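Branched-chain-amino-acid aminotransferase (Deinococcus radiodurans, PDB 3UZO) probably catalyses the pyridoxal-phosphate-dependent transfer of the amino group between leucine, valine or isoleucine and 2-oxoglutarate, giving the branched-chain 2-oxo acid and glutamate. Local coordinates at residues E48-G52 with P111-Q117; C75-L79 with N97-M101; S141-F147 with S166-V172. All coordinates share one frame. Numbering follows the deposited sequence.

In the fold
All three contacts gather around one antiparallel sheet, in which strand 48-55 lies at one edge and strands 162-172, 141-151 and 74-83 run side by side further in. Contact 1 ties the edge strand to the start of helix 115-128 at the surface. Contact 2, nested within the chain loop that contact 1 closes, joins strand 74-83 to helix 94-107; the centres are about 13 Å apart, and Leu113 packs on Met101 between them. Contact 3 follows both and pairs neighbouring strands 141-151 and 162-172 mid-sheet, its centre about 12 Å from that of contact 2 and about 18 Å from that of contact 1. Contacts 2 and 3 thus supply Arg100 for the cofactor phosphate and Arg145 for the substrate carboxylate.

Contact 1: residues E48-G52 with P111-Q117; sequences EWDAG and PELSDEQ
Glu48 and Trp49 are in extended strand conformation; the strand is interrupted after Trp49, and Asp50 to Gly52 form a loop or turn within it. The second segment runs extended from Pro111 to Ser114 before turning into a helix at Asp115. The CA of Trp49 lies 8.3 Å from that of Leu113, and the CA of Ala51 8.1 Å from that of Gln117, so side chains have to span the gap. Glu48 points its CB away. Trp49, with chi1 in the m well and chi2 near 104°, sends its indole across the gap and accounts for much of the 277 Å² buried. Leu113 CD2 sits over one face of that indole, 3.6 Å from the centroid of its five-membered ring, a CH-pi contact; Trp49 CZ2 meets Pro111 CG at 3.7 Å, and Trp49 NE1 gives a weak hydrogen bond to Glu112 O at 3.2 Å. At Asp50 the backbone takes over: its carbonyl O accepts from Gln117 NE2 at 3.1 Å, the glutamine being extended with chi1 and chi2 both t. Asp50 OD1 receives a weak bond from Gly52 N at 2.8 Å, and Gly52 has positive phi (86°), where a CB would collide with the preceding carbonyl. Ser114 is the N-cap of the helix, its OG accepting from Gln117 N at 3.2 Å. Gln117 and the Trp49 indole tie this capped helix start to the edge strand. Around it, Trp49 also packs edge-to-face on Trp44 of strand 39-45 and touches Phe163 and Phe165 of strand 162-172, Gln117 NE2 bonds Tyr40 OH, and Asp115 forms a salt bridge to Arg102 of helix 94-107.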
loop_
_atom_site.group_PDB
_atom_site.type_symbol
_atom_site.label_atom_id
_atom_site.label_comp_id
_atom_site.label_asym_id
_atom_site.label_seq_id
_atom_site.Cartn_x
_atom_site.Cartn_y
_atom_site.Cartn_z
ATOM N N GLU A 48 24.631 -1.259 -2.764
ATOM C CA GLU A 48 24.947 -1.693 -1.402
ATOM C C GLU A 48 24.584 -0.708 -0.299
ATOM O O GLU A 48 24.431 0.485 -0.537
ATOM C CB GLU A 48 26.433 -2.041 -1.293
ATOM C CG GLU A 48 27.363 -0.854 -1.418
ATOM C CD GLU A 48 28.817 -1.268 -1.387
ATOM O OE1 GLU A 48 29.224 -2.057 -2.263
ATOM O OE2 GLU A 48 29.551 -0.811 -0.488
ATOM N N TRP A 49 24.451 -1.235 0.913
ATOM C CA TRP A 49 24.125 -0.445 2.098
ATOM C C TRP A 49 25.382 0.141 2.715
ATOM O O TRP A 49 26.418 -0.514 2.714
ATOM C CB TRP A 49 23.484 -1.332 3.172
ATOM C CG TRP A 49 22.094 -1.737 2.881
ATOM C CD1 TRP A 49 21.662 -2.957 2.436
ATOM C CD2 TRP A 49 20.936 -0.910 2.990
ATOM N NE1 TRP A 49 20.297 -2.935 2.263
ATOM C CE2 TRP A 49 19.826 -1.692 2.597
ATOM C CE3 TRP A 49 20.727 0.422 3.384
ATOM C CZ2 TRP A 49 18.517 -1.186 2.585
ATOM C CZ3 TRP A 49 19.423 0.929 3.371
ATOM C CH2 TRP A 49 18.336 0.122 2.972
ATOM N N ASP A 50 25.303 1.363 3.246
ATOM C CA ASP A 50 26.461 1.921 3.928
ATOM C C ASP A 50 26.402 1.361 5.351
ATOM O O ASP A 50 25.457 0.651 5.705
ATOM C CB ASP A 50 26.450 3.455 3.949
ATOM C CG ASP A 50 25.221 4.042 4.620
ATOM O OD1 ASP A 50 24.704 3.463 5.598
ATOM O OD2 ASP A 50 24.785 5.121 4.172
ATOM N N ALA A 51 27.403 1.681 6.162
ATOM C CA ALA A 51 27.472 1.184 7.530
ATOM C C ALA A 51 26.345 1.676 8.433
ATOM O O ALA A 51 26.036 1.048 9.442
ATOM C CB ALA A 51 28.825 1.552 8.142
ATOM N N GLY A 52 25.726 2.793 8.068
ATOM C CA GLY A 52 24.661 3.333 8.893
ATOM C C GLY A 52 25.244 4.208 9.987
ATOM O O GLY A 52 26.394 4.033 10.387
ATOM N N PRO A 111 16.173 -3.850 -1.433
ATOM C CA PRO A 111 17.393 -4.523 -0.969
ATOM C C PRO A 111 17.237 -5.078 0.444
ATOM O O PRO A 111 16.656 -4.430 1.316
ATOM C CB PRO A 111 18.451 -3.424 -1.061
ATOM C CG PRO A 111 17.653 -2.162 -0.842
ATOM C CD PRO A 111 16.419 -2.419 -1.677
ATOM N N GLU A 112 17.754 -6.283 0.660
ATOM C CA GLU A 112 17.653 -6.943 1.956
ATOM C C GLU A 112 18.703 -6.508 2.975
ATOM O O GLU A 112 19.799 -6.066 2.615
ATOM C CB GLU A 112 17.755 -8.457 1.765
ATOM C CG GLU A 112 16.701 -9.041 0.843
ATOM C CD GLU A 112 17.111 -10.391 0.285
ATOM O OE1 GLU A 112 17.356 -11.322 1.079
ATOM O OE2 GLU A 112 17.196 -10.518 -0.952
ATOM N N LEU A 113 18.356 -6.648 4.252
ATOM C CA LEU A 113 19.264 -6.318 5.345
ATOM C C LEU A 113 19.588 -7.593 6.117
ATOM O O LEU A 113 18.692 -8.357 6.476
ATOM C CB LEU A 113 18.623 -5.302 6.282
ATOM C CG LEU A 113 18.565 -3.881 5.729
ATOM C CD1 LEU A 113 17.520 -3.120 6.481
ATOM C CD2 LEU A 113 19.928 -3.206 5.843
ATOM N N SER A 114 20.871 -7.827 6.360
ATOM C CA SER A 114 21.307 -9.015 7.081
ATOM C C SER A 114 20.930 -8.902 8.555
ATOM O O SER A 114 20.660 -7.806 9.045
ATOM C CB SER A 114 22.827 -9.161 6.969
ATOM O OG SER A 114 23.487 -8.142 7.706
ATOM N N ASP A 115 20.904 -10.036 9.252
ATOM C CA ASP A 115 20.599 -10.050 10.688
ATOM C C ASP A 115 21.636 -9.161 11.369
ATOM O O ASP A 115 21.344 -8.419 12.311
ATOM C CB ASP A 115 20.747 -11.463 11.260
ATOM C CG ASP A 115 19.642 -12.398 10.825
ATOM O OD1 ASP A 115 19.592 -13.526 11.365
ATOM O OD2 ASP A 115 18.829 -12.019 9.954
ATOM N N GLU A 116 22.864 -9.277 10.879
ATOM C CA GLU A 116 24.006 -8.529 11.380
ATOM C C GLU A 116 23.727 -7.035 11.499
ATOM O O GLU A 116 23.846 -6.445 12.573
ATOM C CB GLU A 116 25.192 -8.746 10.433
ATOM C CG GLU A 116 26.375 -7.828 10.667
ATOM C CD GLU A 116 27.306 -8.339 11.736
ATOM O OE1 GLU A 116 26.857 -8.509 12.891
ATOM O OE2 GLU A 116 28.492 -8.576 11.414
ATOM N N GLN A 117 23.367 -6.418 10.383
ATOM C CA GLN A 117 23.107 -4.989 10.385
ATOM C C GLN A 117 21.777 -4.640 11.043
ATOM O O GLN A 117 21.652 -3.592 11.682
ATOM C CB GLN A 117 23.148 -4.447 8.954
ATOM C CG GLN A 117 22.914 -2.929 8.851
ATOM C CD GLN A 117 23.328 -2.362 7.497
ATOM O OE1 GLN A 117 23.454 -3.097 6.515
ATOM N NE2 GLN A 117 23.529 -1.045 7.437
#

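Contact 2: residues C75-L79 with N97-M101; sequences CFEGL and NAARM. With PLP (pyridoxal-5'-phosphate), chain C.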
loop_
_atom_site.group_PDB
_atom_site.type_symbol
_atom_site.label_atom_id
_atom_site.label_comp_id
_atom_site.label_asym_id
_atom_site.label_seq_id
_atom_site.Cartn_x
_atom_site.Cartn_y
_atom_site.Cartn_z
ATOM N N CYS A 75 8.298 -0.938 3.928
ATOM C CA CYS A 75 7.990 -2.079 4.769
ATOM C C CYS A 75 8.563 -1.758 6.131
ATOM O O CYS A 75 9.433 -0.891 6.258
ATOM C CB CYS A 75 8.594 -3.372 4.205
ATOM S SG CYS A 75 10.385 -3.560 4.392
ATOM N N PHE A 76 8.084 -2.440 7.157
ATOM C CA PHE A 76 8.582 -2.154 8.488
ATOM C C PHE A 76 8.467 -3.333 9.422
ATOM O O PHE A 76 7.845 -4.350 9.106
ATOM C CB PHE A 76 7.831 -0.950 9.076
ATOM C CG PHE A 76 6.400 -1.248 9.466
ATOM C CD1 PHE A 76 6.072 -1.540 10.784
ATOM C CD2 PHE A 76 5.389 -1.226 8.515
ATOM C CE1 PHE A 76 4.748 -1.803 11.153
ATOM C CE2 PHE A 76 4.057 -1.490 8.874
ATOM C CZ PHE A 76 3.740 -1.777 10.186
ATOM N N GLU A 77 9.102 -3.191 10.574
ATOM C CA GLU A 77 9.071 -4.214 11.594
ATOM C C GLU A 77 8.688 -3.574 12.913
ATOM O O GLU A 77 8.575 -2.348 13.016
ATOM C CB GLU A 77 10.437 -4.885 11.731
ATOM C CG GLU A 77 10.611 -6.101 10.834
ATOM C CD GLU A 77 9.561 -7.167 11.095
ATOM O OE1 GLU A 77 9.203 -7.376 12.268
ATOM O OE2 GLU A 77 9.105 -7.806 10.122
ATOM N N GLY A 78 8.491 -4.415 13.917
ATOM C CA GLY A 78 8.129 -3.936 15.232
ATOM C C GLY A 78 8.594 -4.949 16.253
ATOM O O GLY A 78 8.233 -6.117 16.168
ATOM N N LEU A 79 9.425 -4.516 17.197
ATOM C CA LEU A 79 9.915 -5.402 18.234
ATOM C C LEU A 79 10.246 -4.567 19.455
ATOM O O LEU A 79 10.387 -3.349 19.361
ATOM C CB LEU A 79 11.149 -6.186 17.770
ATOM C CG LEU A 79 12.395 -5.418 17.345
ATOM C CD1 LEU A 79 13.591 -6.352 17.447
ATOM C CD2 LEU A 79 12.228 -4.879 15.926
ATOM N N ASN A 97 12.530 -11.003 13.355
ATOM C CA ASN A 97 12.128 -9.765 12.684
ATOM C C ASN A 97 13.027 -9.486 11.487
ATOM O O ASN A 97 12.549 -9.055 10.445
ATOM C CB ASN A 97 12.219 -8.573 13.639
ATOM C CG ASN A 97 11.254 -8.679 14.794
ATOM O OD1 ASN A 97 10.107 -8.227 14.718
ATOM N ND2 ASN A 97 11.703 -9.288 15.863
ATOM N N ALA A 98 14.332 -9.713 11.644
ATOM C CA ALA A 98 15.275 -9.469 10.556
ATOM C C ALA A 98 14.928 -10.351 9.371
ATOM O O ALA A 98 14.903 -9.892 8.237
ATOM C CB ALA A 98 16.710 -9.752 11.006
ATOM N N ALA A 99 14.678 -11.628 9.640
ATOM C CA ALA A 99 14.333 -12.569 8.579
ATOM C C ALA A 99 13.023 -12.158 7.908
ATOM O O ALA A 99 12.898 -12.193 6.679
ATOM C CB ALA A 99 14.210 -13.978 9.156
ATOM N N ARG A 100 12.046 -11.753 8.711
ATOM C CA ARG A 100 10.775 -11.358 8.136
ATOM C C ARG A 100 10.895 -10.099 7.296
ATOM O O ARG A 100 10.248 -9.984 6.257
ATOM C CB ARG A 100 9.712 -11.147 9.222
ATOM C CG ARG A 100 8.316 -10.926 8.645
ATOM C CD ARG A 100 7.250 -10.975 9.716
ATOM N NE ARG A 100 7.362 -9.862 10.651
ATOM C CZ ARG A 100 6.627 -9.746 11.753
ATOM N NH1 ARG A 100 5.731 -10.684 12.048
ATOM N NH2 ARG A 100 6.788 -8.700 12.558
ATOM N N MET A 101 11.723 -9.151 7.724
ATOM C CA MET A 101 11.849 -7.932 6.947
ATOM C C MET A 101 12.539 -8.238 5.632
ATOM O O MET A 101 12.348 -7.527 4.651
ATOM C CB MET A 101 12.620 -6.853 7.702
ATOM C CG MET A 101 12.385 -5.469 7.115
ATOM S SD MET A 101 13.103 -4.160 8.115
ATOM C CE MET A 101 14.760 -4.244 7.545
HETATM N N1 PLP C . -0.864 -8.983 12.074
HETATM C C2 PLP C . -0.619 -7.690 11.607
HETATM C C2A PLP C . -1.508 -7.140 10.489
HETATM C C3 PLP C . 0.464 -6.949 12.204
HETATM O O3 PLP C . 0.732 -5.700 11.785
HETATM C C4 PLP C . 1.266 -7.549 13.253
HETATM C C4A PLP C . 2.456 -6.695 13.859
HETATM C C5 PLP C . 0.939 -8.919 13.694
HETATM C C6 PLP C . -0.118 -9.606 13.097
HETATM C C5A PLP C . 1.659 -9.660 14.752
HETATM O O4P PLP C . 2.992 -9.954 14.431
HETATM P P PLP C . 4.134 -9.847 15.530
HETATM O O1P PLP C . 4.262 -8.468 16.083
HETATM O O2P PLP C . 5.385 -10.295 14.736
HETATM O O3P PLP C . 3.837 -10.937 16.520
HETATM O O HOH W 1 5.892 -6.372 14.798
#
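Charge pairing dominates this buried contact. Glu77, whose CB points at the helix, holds Arg100 in a two-pronged salt bridge: Arg100 NE donates to Glu77 OE2 at 2.7 Å, almost linearly, and Arg100 NH2 to Glu77 OE1 at 2.8 Å. The carboxylate thus meets the guanidinium along its edge and fixes its plane.

The same guanidinium reaches the cofactor. Arg100 NH1 donates to PLP O2P at 2.7 Å, and Arg100 NH2 adds a weak bond to PLP O2P at 3.0 Å, so two nitrogens converge on one phosphate oxygen. Arg100 NH1 also donates to Pro264 O. A water links strand to phosphate, donating to Gly78 O at 2.7 Å and to PLP O1P at 2.9 Å.

Apolar packing completes the interface. Cys75 SG lies 3.9 Å from Met101 CG, and Glu77 CG lies 3.8 Å from Met101 CB. Phe76 points its CB away from the helix and touches the bound glutamate instead.

Tyr207, Ser265, Ile266, Thr267 and Thr304 also hydrogen-bond PLP, and Arg100, held by Glu77, joins them in the cofactor site, where it takes the phosphate. An arginine gripping the phosphate in this way is characteristic of the cofactor site of class-IV pyridoxal-phosphate aminotransferases.

Contact 3: residues S141-F147 with S166-V172; sequences SLYLRPF and SVFCVPV. With GLU (glutamic acid), chain D.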
loop_
_atom_site.group_PDB
_atom_site.type_symbol
_atom_site.label_atom_id
_atom_site.label_comp_id
_atom_site.label_asym_id
_atom_site.label_seq_id
_atom_site.Cartn_x
_atom_site.Cartn_y
_atom_site.Cartn_z
ATOM N N SER A 141 7.694 -0.981 27.841
ATOM C CA SER A 141 8.785 -1.542 27.066
ATOM C C SER A 141 9.271 -0.459 26.130
ATOM O O SER A 141 8.661 0.613 26.030
ATOM C CB SER A 141 8.303 -2.761 26.263
ATOM O OG SER A 141 7.279 -2.391 25.349
ATOM N N LEU A 142 10.390 -0.724 25.467
ATOM C CA LEU A 142 10.938 0.222 24.509
ATOM C C LEU A 142 10.648 -0.387 23.146
ATOM O O LEU A 142 11.251 -1.392 22.763
ATOM C CB LEU A 142 12.450 0.397 24.706
ATOM C CG LEU A 142 13.091 1.444 23.782
ATOM C CD1 LEU A 142 12.362 2.781 23.925
ATOM C CD2 LEU A 142 14.578 1.602 24.120
ATOM N N TYR A 143 9.708 0.218 22.426
ATOM C CA TYR A 143 9.314 -0.268 21.111
ATOM C C TYR A 143 10.268 0.205 20.032
ATOM O O TYR A 143 10.592 1.387 19.964
ATOM C CB TYR A 143 7.913 0.228 20.756
ATOM C CG TYR A 143 7.367 -0.338 19.460
ATOM C CD1 TYR A 143 6.764 -1.598 19.425
ATOM C CD2 TYR A 143 7.424 0.395 18.276
ATOM C CE1 TYR A 143 6.223 -2.110 18.242
ATOM C CE2 TYR A 143 6.888 -0.105 17.086
ATOM C CZ TYR A 143 6.287 -1.355 17.078
ATOM O OH TYR A 143 5.713 -1.827 15.921
ATOM N N LEU A 144 10.697 -0.726 19.183
ATOM C CA LEU A 144 11.605 -0.419 18.084
ATOM C C LEU A 144 10.862 -0.480 16.762
ATOM O O LEU A 144 10.089 -1.414 16.520
ATOM C CB LEU A 144 12.765 -1.414 18.069
ATOM C CG LEU A 144 13.720 -1.225 19.249
ATOM C CD1 LEU A 144 14.380 -2.532 19.616
ATOM C CD2 LEU A 144 14.753 -0.168 18.880
ATOM N N ARG A 145 11.109 0.506 15.905
ATOM C CA ARG A 145 10.467 0.569 14.600
ATOM C C ARG A 145 11.455 0.654 13.441
ATOM O O ARG A 145 11.822 1.750 12.995
ATOM C CB ARG A 145 9.490 1.758 14.543
ATOM C CG ARG A 145 8.937 2.080 13.158
ATOM C CD ARG A 145 8.307 0.850 12.497
ATOM N NE ARG A 145 7.195 0.311 13.271
ATOM C CZ ARG A 145 5.966 0.814 13.269
ATOM N NH1 ARG A 145 5.682 1.876 12.528
ATOM N NH2 ARG A 145 5.013 0.249 14.004
ATOM N N PRO A 146 11.932 -0.507 12.964
ATOM C CA PRO A 146 12.871 -0.545 11.840
ATOM C C PRO A 146 12.002 -0.409 10.595
ATOM O O PRO A 146 10.876 -0.922 10.575
ATOM C CB PRO A 146 13.477 -1.952 11.921
ATOM C CG PRO A 146 13.175 -2.415 13.332
ATOM C CD PRO A 146 11.823 -1.829 13.600
ATOM N N PHE A 147 12.491 0.290 9.575
ATOM C CA PHE A 147 11.720 0.418 8.350
ATOM C C PHE A 147 12.617 0.714 7.165
ATOM O O PHE A 147 13.720 1.226 7.323
ATOM C CB PHE A 147 10.613 1.484 8.491
ATOM C CG PHE A 147 11.115 2.896 8.633
ATOM C CD1 PHE A 147 11.193 3.735 7.525
ATOM C CD2 PHE A 147 11.448 3.406 9.884
ATOM C CE1 PHE A 147 11.590 5.074 7.664
ATOM C CE2 PHE A 147 11.849 4.737 10.036
ATOM C CZ PHE A 147 11.918 5.572 8.923
ATOM N N SER A 166 15.990 2.673 8.467
ATOM C CA SER A 166 16.092 3.432 9.704
ATOM C C SER A 166 15.431 2.698 10.853
ATOM O O SER A 166 14.537 1.870 10.649
ATOM C CB SER A 166 15.436 4.811 9.514
ATOM O OG SER A 166 15.516 5.606 10.682
ATOM N N VAL A 167 15.897 2.982 12.061
ATOM C CA VAL A 167 15.316 2.385 13.255
ATOM C C VAL A 167 15.212 3.442 14.341
ATOM O O VAL A 167 16.226 4.033 14.728
ATOM C CB VAL A 167 16.167 1.209 13.842
ATOM C CG1 VAL A 167 15.395 0.562 15.011
ATOM C CG2 VAL A 167 16.449 0.163 12.780
ATOM N N PHE A 168 13.992 3.715 14.798
ATOM C CA PHE A 168 13.806 4.660 15.898
ATOM C C PHE A 168 13.044 3.900 16.973
ATOM O O PHE A 168 12.474 2.829 16.703
ATOM C CB PHE A 168 13.067 5.941 15.458
ATOM C CG PHE A 168 11.634 5.743 15.041
ATOM C CD1 PHE A 168 10.607 5.711 15.993
ATOM C CD2 PHE A 168 11.298 5.656 13.695
ATOM C CE1 PHE A 168 9.265 5.605 15.602
ATOM C CE2 PHE A 168 9.954 5.547 13.289
ATOM C CZ PHE A 168 8.941 5.525 14.249
ATOM N N CYS A 169 13.078 4.406 18.197
ATOM C CA CYS A 169 12.392 3.731 19.288
ATOM C C CYS A 169 11.457 4.676 20.017
ATOM O O CYS A 169 11.607 5.892 19.940
ATOM C CB CYS A 169 13.406 3.126 20.269
ATOM S SG CYS A 169 14.424 4.333 21.149
ATOM N N VAL A 170 10.489 4.098 20.717
ATOM C CA VAL A 170 9.488 4.857 21.461
ATOM C C VAL A 170 9.073 4.059 22.693
ATOM O O VAL A 170 8.673 2.901 22.580
ATOM C CB VAL A 170 8.207 5.086 20.603
ATOM C CG1 VAL A 170 7.175 5.911 21.392
ATOM C CG2 VAL A 170 8.560 5.780 19.296
ATOM N N PRO A 171 9.185 4.655 23.889
ATOM C CA PRO A 171 8.778 3.910 25.084
ATOM C C PRO A 171 7.260 3.751 24.991
ATOM O O PRO A 171 6.566 4.702 24.628
ATOM C CB PRO A 171 9.193 4.837 26.224
ATOM C CG PRO A 171 9.027 6.214 25.605
ATOM C CD PRO A 171 9.622 6.021 24.230
ATOM N N VAL A 172 6.741 2.566 25.297
ATOM C CA VAL A 172 5.299 2.343 25.202
ATOM C C VAL A 172 4.743 1.439 26.291
ATOM O O VAL A 172 5.479 0.705 26.953
ATOM C CB VAL A 172 4.902 1.680 23.856
ATOM C CG1 VAL A 172 5.472 2.456 22.687
ATOM C CG2 VAL A 172 5.392 0.231 23.832
HETATM N N GLU D . 3.093 -2.547 13.584
HETATM C CA GLU D . 1.803 -2.344 14.297
HETATM C C GLU D . 1.417 -0.883 14.277
HETATM O O GLU D . 0.224 -0.591 14.485
HETATM C CB GLU D . 1.917 -2.806 15.746
HETATM C CG GLU D . 1.739 -4.293 15.933
HETATM C CD GLU D . 1.634 -4.680 17.387
HETATM O OE1 GLU D . 0.951 -3.954 18.144
HETATM O OE2 GLU D . 2.231 -5.711 17.768
HETATM O OXT GLU D . 2.323 -0.056 14.062
HETATM O O HOH W 2 4.638 -2.569 26.352
#
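Leu142, Leu144 and Pro146 share one face of the sheet with Val167, Cys169 and Pro171 and form the apolar centre. Leu144 CD2 packs 3.8 Å from Cys169 CB and 4.0 Å from Val167 CG1, Leu142 CD1 lies 3.8 Å from Cys169 SG, and Pro146 CB meets Val167 CG2 at 3.7 Å. Helix 115-128 covers this face, with Val125 on Leu144 and Cys169 and Phe118 on Pro146.

Between the faces the backbones run antiparallel, their axes 4.4 Å apart at closest approach. Tyr143 and Val170 are a hydrogen-bonded pair, Tyr143 N to Val170 O at 2.9 Å and Val170 N to Tyr143 O at 2.8 Å. Ser141 pairs likewise with Val172 and Phe147 with Ser166. At Arg145 the pair loosens: Arg145 N to Phe168 O is 2.8 Å, but the return bond, Phe168 N to Arg145 O, is weak at 3.4 Å. Pro146 and Pro171, which lack an amide hydrogen, fall in non-hydrogen-bonded pairs.

On the other face the Phe168 ring takes Arg145 CB over its face in a CH-pi contact, 4.0 Å from the centroid, and Tyr143 CB touches Val172 CG1 at 3.8 Å. Beyond these lies the polar edge. Arg145 NH2 donates to Tyr143 OH at 2.9 Å. Arg145 NH2 also donates to GLU OXT, of the bound glutamate, at 2.7 Å. Tyr71 and Val157 of the second subunit also bond this ligand.

The arrangement is a beta hairpin, strands 141-151 and 162-172, whose one face packs on a helix while the other contributes Tyr143 and Arg145 to the substrate pocket, which the second subunit helps to complete.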